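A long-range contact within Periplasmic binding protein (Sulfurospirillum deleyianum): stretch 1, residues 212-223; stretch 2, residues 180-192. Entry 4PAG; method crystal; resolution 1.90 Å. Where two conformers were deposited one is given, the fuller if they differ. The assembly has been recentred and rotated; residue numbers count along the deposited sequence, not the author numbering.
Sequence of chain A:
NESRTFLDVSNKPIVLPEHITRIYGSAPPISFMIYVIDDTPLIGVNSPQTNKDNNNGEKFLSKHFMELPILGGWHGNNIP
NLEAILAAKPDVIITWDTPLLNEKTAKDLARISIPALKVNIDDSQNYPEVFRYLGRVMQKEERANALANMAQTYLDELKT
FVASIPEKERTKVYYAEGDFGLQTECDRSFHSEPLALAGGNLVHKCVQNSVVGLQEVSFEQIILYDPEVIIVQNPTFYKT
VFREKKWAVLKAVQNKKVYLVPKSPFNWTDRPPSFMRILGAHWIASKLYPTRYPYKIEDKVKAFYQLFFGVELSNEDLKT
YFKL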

# COMPACT_ATOMS: atom_id res chain seq x y z
N VAL A 212 -8.67 7.95 -8.01
CA VAL A 212 -7.25 7.97 -8.40
C VAL A 212 -6.43 9.06 -7.72
O VAL A 212 -5.22 8.95 -7.66
CB VAL A 212 -7.04 8.06 -9.93
CG1 VAL A 212 -7.74 6.90 -10.62
CG2 VAL A 212 -7.51 9.40 -10.49
N GLY A 213 -7.07 10.11 -7.21
CA GLY A 213 -6.35 11.25 -6.64
C GLY A 213 -5.66 12.05 -7.73
O GLY A 213 -6.32 12.54 -8.64
N LEU A 214 -4.34 12.16 -7.66
CA LEU A 214 -3.55 12.89 -8.67
C LEU A 214 -4.03 14.34 -8.87
O LEU A 214 -4.41 14.75 -9.96
CB LEU A 214 -3.51 12.10 -9.99
CG LEU A 214 -2.91 10.69 -9.88
CD1 LEU A 214 -3.10 9.92 -11.19
CD2 LEU A 214 -1.44 10.71 -9.47
N GLN A 215 -4.00 15.11 -7.79
CA GLN A 215 -4.35 16.53 -7.80
C GLN A 215 -3.33 17.25 -8.65
O GLN A 215 -2.15 16.94 -8.55
CB GLN A 215 -4.32 17.10 -6.38
CG GLN A 215 -5.04 16.28 -5.30
CD GLN A 215 -6.47 15.93 -5.66
OE1 GLN A 215 -6.86 14.75 -5.64
NE2 GLN A 215 -7.26 16.95 -5.98
N GLU A 216 -3.77 18.20 -9.47
CA GLU A 216 -2.85 18.95 -10.32
C GLU A 216 -2.26 20.14 -9.57
O GLU A 216 -3.00 20.92 -8.98
CB GLU A 216 -3.56 19.47 -11.57
CG GLU A 216 -4.24 18.40 -12.42
CD GLU A 216 -3.29 17.56 -13.23
OE1 GLU A 216 -2.07 17.84 -13.26
OE2 GLU A 216 -3.76 16.59 -13.87
N VAL A 217 -0.94 20.29 -9.63
CA VAL A 217 -0.24 21.39 -8.98
C VAL A 217 0.82 21.93 -9.95
O VAL A 217 1.47 21.16 -10.66
CB VAL A 217 0.39 20.94 -7.64
CG1 VAL A 217 1.47 19.90 -7.85
CG2 VAL A 217 0.95 22.11 -6.87
N SER A 218 0.98 23.24 -10.01
CA SER A 218 1.99 23.86 -10.88
C SER A 218 3.37 23.87 -10.23
O SER A 218 3.49 23.76 -9.00
CB SER A 218 1.59 25.29 -11.23
OG SER A 218 1.75 26.14 -10.10
N PHE A 219 4.41 24.03 -11.05
CA PHE A 219 5.77 24.20 -10.56
C PHE A 219 5.83 25.39 -9.59
O PHE A 219 6.45 25.32 -8.53
CB PHE A 219 6.73 24.38 -11.74
CG PHE A 219 8.15 24.68 -11.34
CD1 PHE A 219 8.87 23.77 -10.58
CD2 PHE A 219 8.76 25.86 -11.73
CE1 PHE A 219 10.17 24.04 -10.21
CE2 PHE A 219 10.07 26.14 -11.36
CZ PHE A 219 10.77 25.22 -10.60
N GLU A 220 5.12 26.46 -9.94
CA GLU A 220 5.13 27.69 -9.16
C GLU A 220 4.53 27.46 -7.76
O GLU A 220 5.01 28.00 -6.77
CB GLU A 220 4.41 28.80 -9.94
CG GLU A 220 5.16 29.28 -11.20
CD GLU A 220 5.27 28.25 -12.35
OE1 GLU A 220 4.36 27.39 -12.54
OE2 GLU A 220 6.29 28.31 -13.09
N GLN A 221 3.50 26.62 -7.70
CA GLN A 221 2.88 26.24 -6.44
C GLN A 221 3.81 25.40 -5.54
O GLN A 221 3.82 25.56 -4.32
CB GLN A 221 1.60 25.45 -6.71
CG GLN A 221 0.79 25.17 -5.46
CD GLN A 221 0.32 26.45 -4.81
OE1 GLN A 221 -0.37 27.23 -5.43
NE2 GLN A 221 0.71 26.67 -3.56
N ILE A 222 4.57 24.50 -6.15
CA ILE A 222 5.53 23.67 -5.40
C ILE A 222 6.61 24.56 -4.76
O ILE A 222 6.97 24.37 -3.60
CB ILE A 222 6.17 22.59 -6.29
CG1 ILE A 222 5.09 21.62 -6.78
CG2 ILE A 222 7.26 21.84 -5.53
CD1 ILE A 222 5.49 20.77 -7.97
N ILE A 223 7.09 25.53 -5.52
CA ILE A 223 8.02 26.53 -4.97
C ILE A 223 7.42 27.22 -3.75
O ILE A 223 8.10 27.36 -2.73
CB ILE A 223 8.43 27.58 -6.02
CG1 ILE A 223 9.27 26.94 -7.12
CG2 ILE A 223 9.19 28.73 -5.36
CD1 ILE A 223 9.56 27.88 -8.28
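Stretch 2, residues 180-192: FGLQTECDRSFHS

Stretch 2 lies antiparallel to stretch 1, and backbone hydrogen bonds set the register. Gln215 and Thr184 form the hydrogen-bonded pair of a short two-stranded ladder, with CA atoms 5.1 Å apart: Gln215 N donates to Thr184 O at 2.8 Å, and Thr184 N returns the bond to Gln215 O at 2.9 Å. The next pair, Glu216 with Gln183, is of the non-hydrogen-bonded kind and closes to 4.8 Å between CA atoms; beside it Gln183 CA makes a CA-H...O contact of 3.1 Å with Gln215 O. One step further, Val217 N donates to Leu182 O at 3.0 Å and nearly in line, so the pairing outlasts the formal strands, 215-216 and 183-184, by one residue.

Side chains reinforce the two ends of this ladder. On the face shared by Glu216 and Gln183, Gln183 NE2 donates to Glu216 OE1 at 2.9 Å, a bond across the non-hydrogen-bonded pair that the backbone leaves without a link of its own. A water adds to this corner, its O 2.6 Å from Glu216 OE1 and 2.9 Å from Leu182 O. At the other end the chain of stretch 2 runs on in extended form through Glu185, whose CA-to-CB bond points away from stretch 1. With chi1 and chi2 both m, its carboxylate nevertheless comes back, and OE2 accepts from Leu214 N at 2.8 Å. The other oxygen, Glu185 OE1, accepts from Ser189 OG at 3.0 Å, tying the carboxylate to its own stretch. A second water donates to Glu185 OE1 at 2.7 Å and to Gln215 OE1 at 2.9 Å while accepting from Cys186 N at 2.9 Å, so it joins the stretches beside the ladder.

Gly213 shows a clear rule at this end. Its phi of 70° by itself favours glycine, and an ideal CB would lie only 2.2 Å from Glu185 OE1 and 3.2 Å from His191 CD2. The missing side chain thus leaves room for the carboxylate; Gly213 CA itself is 3.6 Å from Glu185 OE1. His191 points toward stretch 1 and sets its ring obliquely by Val212 O and Gly213 N.

Packing fills in around the polar frame. On the face of Gln215 and Thr184, Gln215 folds through two m rotamers to bring its CD within 3.7 Å of Cys186 SG, and Val217 CG1 meets Thr184 CG2 at 4.2 Å. Leu182, which has the largest covered area, starts sideways but turns its end inward: its CD2 lies 3.9 Å from Ile222 CD1 and 4.4 Å from Phe219 CB. These partners belong to the helix that follows Ser218, whose OG caps it by accepting from Gln221 N at 3.0 Å. Gly181 O also sits 3.7 Å from Ile222 CD1. Together the stretches bury 643 Å², with a brief ladder for register and one leucine reaching from it to the start of the helix.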

# COMPACT_ATOMS: atom_id res chain seq x y z
N PHE A 180 6.30 14.23 -14.34
CA PHE A 180 6.84 15.58 -14.26
C PHE A 180 6.75 16.17 -12.87
O PHE A 180 7.04 17.34 -12.67
CB PHE A 180 6.11 16.47 -15.27
CG PHE A 180 6.04 15.89 -16.66
CD1 PHE A 180 7.09 16.07 -17.55
CD2 PHE A 180 4.94 15.16 -17.07
CE1 PHE A 180 7.04 15.53 -18.83
CE2 PHE A 180 4.88 14.61 -18.35
CZ PHE A 180 5.93 14.80 -19.23
N GLY A 181 6.35 15.34 -11.89
CA GLY A 181 6.27 15.77 -10.50
C GLY A 181 5.13 16.74 -10.21
O GLY A 181 5.08 17.30 -9.12
N LEU A 182 4.22 16.92 -11.16
CA LEU A 182 3.19 17.97 -11.06
C LEU A 182 1.80 17.44 -10.68
O LEU A 182 0.80 18.14 -10.81
CB LEU A 182 3.11 18.78 -12.36
CG LEU A 182 4.39 19.46 -12.86
CD1 LEU A 182 4.10 20.28 -14.11
CD2 LEU A 182 5.01 20.35 -11.79
N GLN A 183 1.74 16.20 -10.23
CA GLN A 183 0.56 15.70 -9.57
C GLN A 183 0.94 15.35 -8.16
O GLN A 183 2.10 15.04 -7.87
CB GLN A 183 -0.03 14.48 -10.29
CG GLN A 183 -0.70 14.81 -11.61
CD GLN A 183 0.29 14.93 -12.75
OE1 GLN A 183 1.09 14.03 -12.99
NE2 GLN A 183 0.24 16.05 -13.45
N THR A 184 -0.03 15.43 -7.27
CA THR A 184 0.19 15.13 -5.86
C THR A 184 -1.09 14.61 -5.24
O THR A 184 -2.09 14.38 -5.95
CB THR A 184 0.73 16.36 -5.07
OG1 THR A 184 1.20 15.94 -3.79
CG2 THR A 184 -0.33 17.45 -4.90
N GLU A 185 -1.04 14.38 -3.94
CA GLU A 185 -2.23 13.98 -3.21
C GLU A 185 -2.60 15.03 -2.20
O GLU A 185 -1.76 15.80 -1.73
CB GLU A 185 -1.99 12.67 -2.48
CG GLU A 185 -1.75 11.51 -3.43
CD GLU A 185 -2.92 11.30 -4.37
OE1 GLU A 185 -4.07 11.29 -3.88
OE2 GLU A 185 -2.68 11.13 -5.59
N CYS A 186 -3.89 15.06 -1.88
CA CYS A 186 -4.38 15.83 -0.75
C CYS A 186 -3.75 15.29 0.53
O CYS A 186 -3.39 14.11 0.60
CB CYS A 186 -5.91 15.71 -0.66
SG CYS A 186 -6.81 16.53 -1.99
N ASP A 187 -3.61 16.15 1.53
CA ASP A 187 -3.12 15.73 2.84
C ASP A 187 -4.04 14.70 3.50
O ASP A 187 -3.60 13.96 4.36
CB ASP A 187 -2.88 16.92 3.76
CG ASP A 187 -4.16 17.53 4.30
OD1 ASP A 187 -5.00 17.98 3.51
OD2 ASP A 187 -4.32 17.54 5.54
N ARG A 188 -5.31 14.68 3.11
CA ARG A 188 -6.24 13.62 3.54
C ARG A 188 -6.66 12.80 2.32
O ARG A 188 -7.54 13.21 1.56
CB ARG A 188 -7.44 14.23 4.26
CG ARG A 188 -7.14 14.62 5.71
CD ARG A 188 -7.91 15.87 6.13
NE ARG A 188 -7.43 17.04 5.40
CZ ARG A 188 -8.10 18.18 5.23
NH1 ARG A 188 -9.32 18.36 5.75
NH2 ARG A 188 -7.53 19.16 4.53
N SER A 189 -6.01 11.66 2.15
CA SER A 189 -6.21 10.81 0.97
C SER A 189 -5.70 9.42 1.28
O SER A 189 -4.68 9.30 1.95
CB SER A 189 -5.43 11.36 -0.22
OG SER A 189 -5.32 10.41 -1.28
N PHE A 190 -6.36 8.37 0.79
CA PHE A 190 -5.82 7.04 1.02
C PHE A 190 -4.51 6.79 0.25
O PHE A 190 -3.78 5.84 0.56
CB PHE A 190 -6.85 5.90 0.90
CG PHE A 190 -7.49 5.72 -0.45
CD1 PHE A 190 -6.75 5.33 -1.56
CD2 PHE A 190 -8.87 5.82 -0.58
CE1 PHE A 190 -7.37 5.11 -2.79
CE2 PHE A 190 -9.49 5.60 -1.80
CZ PHE A 190 -8.74 5.24 -2.91
N HIS A 191 -4.20 7.65 -0.71
CA HIS A 191 -2.93 7.58 -1.43
C HIS A 191 -1.73 8.17 -0.69
O HIS A 191 -0.59 7.80 -0.98
CB HIS A 191 -3.07 8.25 -2.79
CG HIS A 191 -3.98 7.52 -3.72
ND1 HIS A 191 -3.69 6.26 -4.20
CD2 HIS A 191 -5.18 7.85 -4.26
CE1 HIS A 191 -4.67 5.85 -5.00
NE2 HIS A 191 -5.58 6.81 -5.05
N SER A 192 -1.98 9.08 0.26
CA SER A 192 -0.91 9.75 1.02
C SER A 192 -0.86 9.42 2.52
O SER A 192 0.02 9.90 3.23
CB SER A 192 -1.03 11.27 0.86
OG SER A 192 -2.24 11.74 1.43
O HOH W 1 -0.29 19.75 -12.94
O HOH W 2 -5.75 13.35 -3.33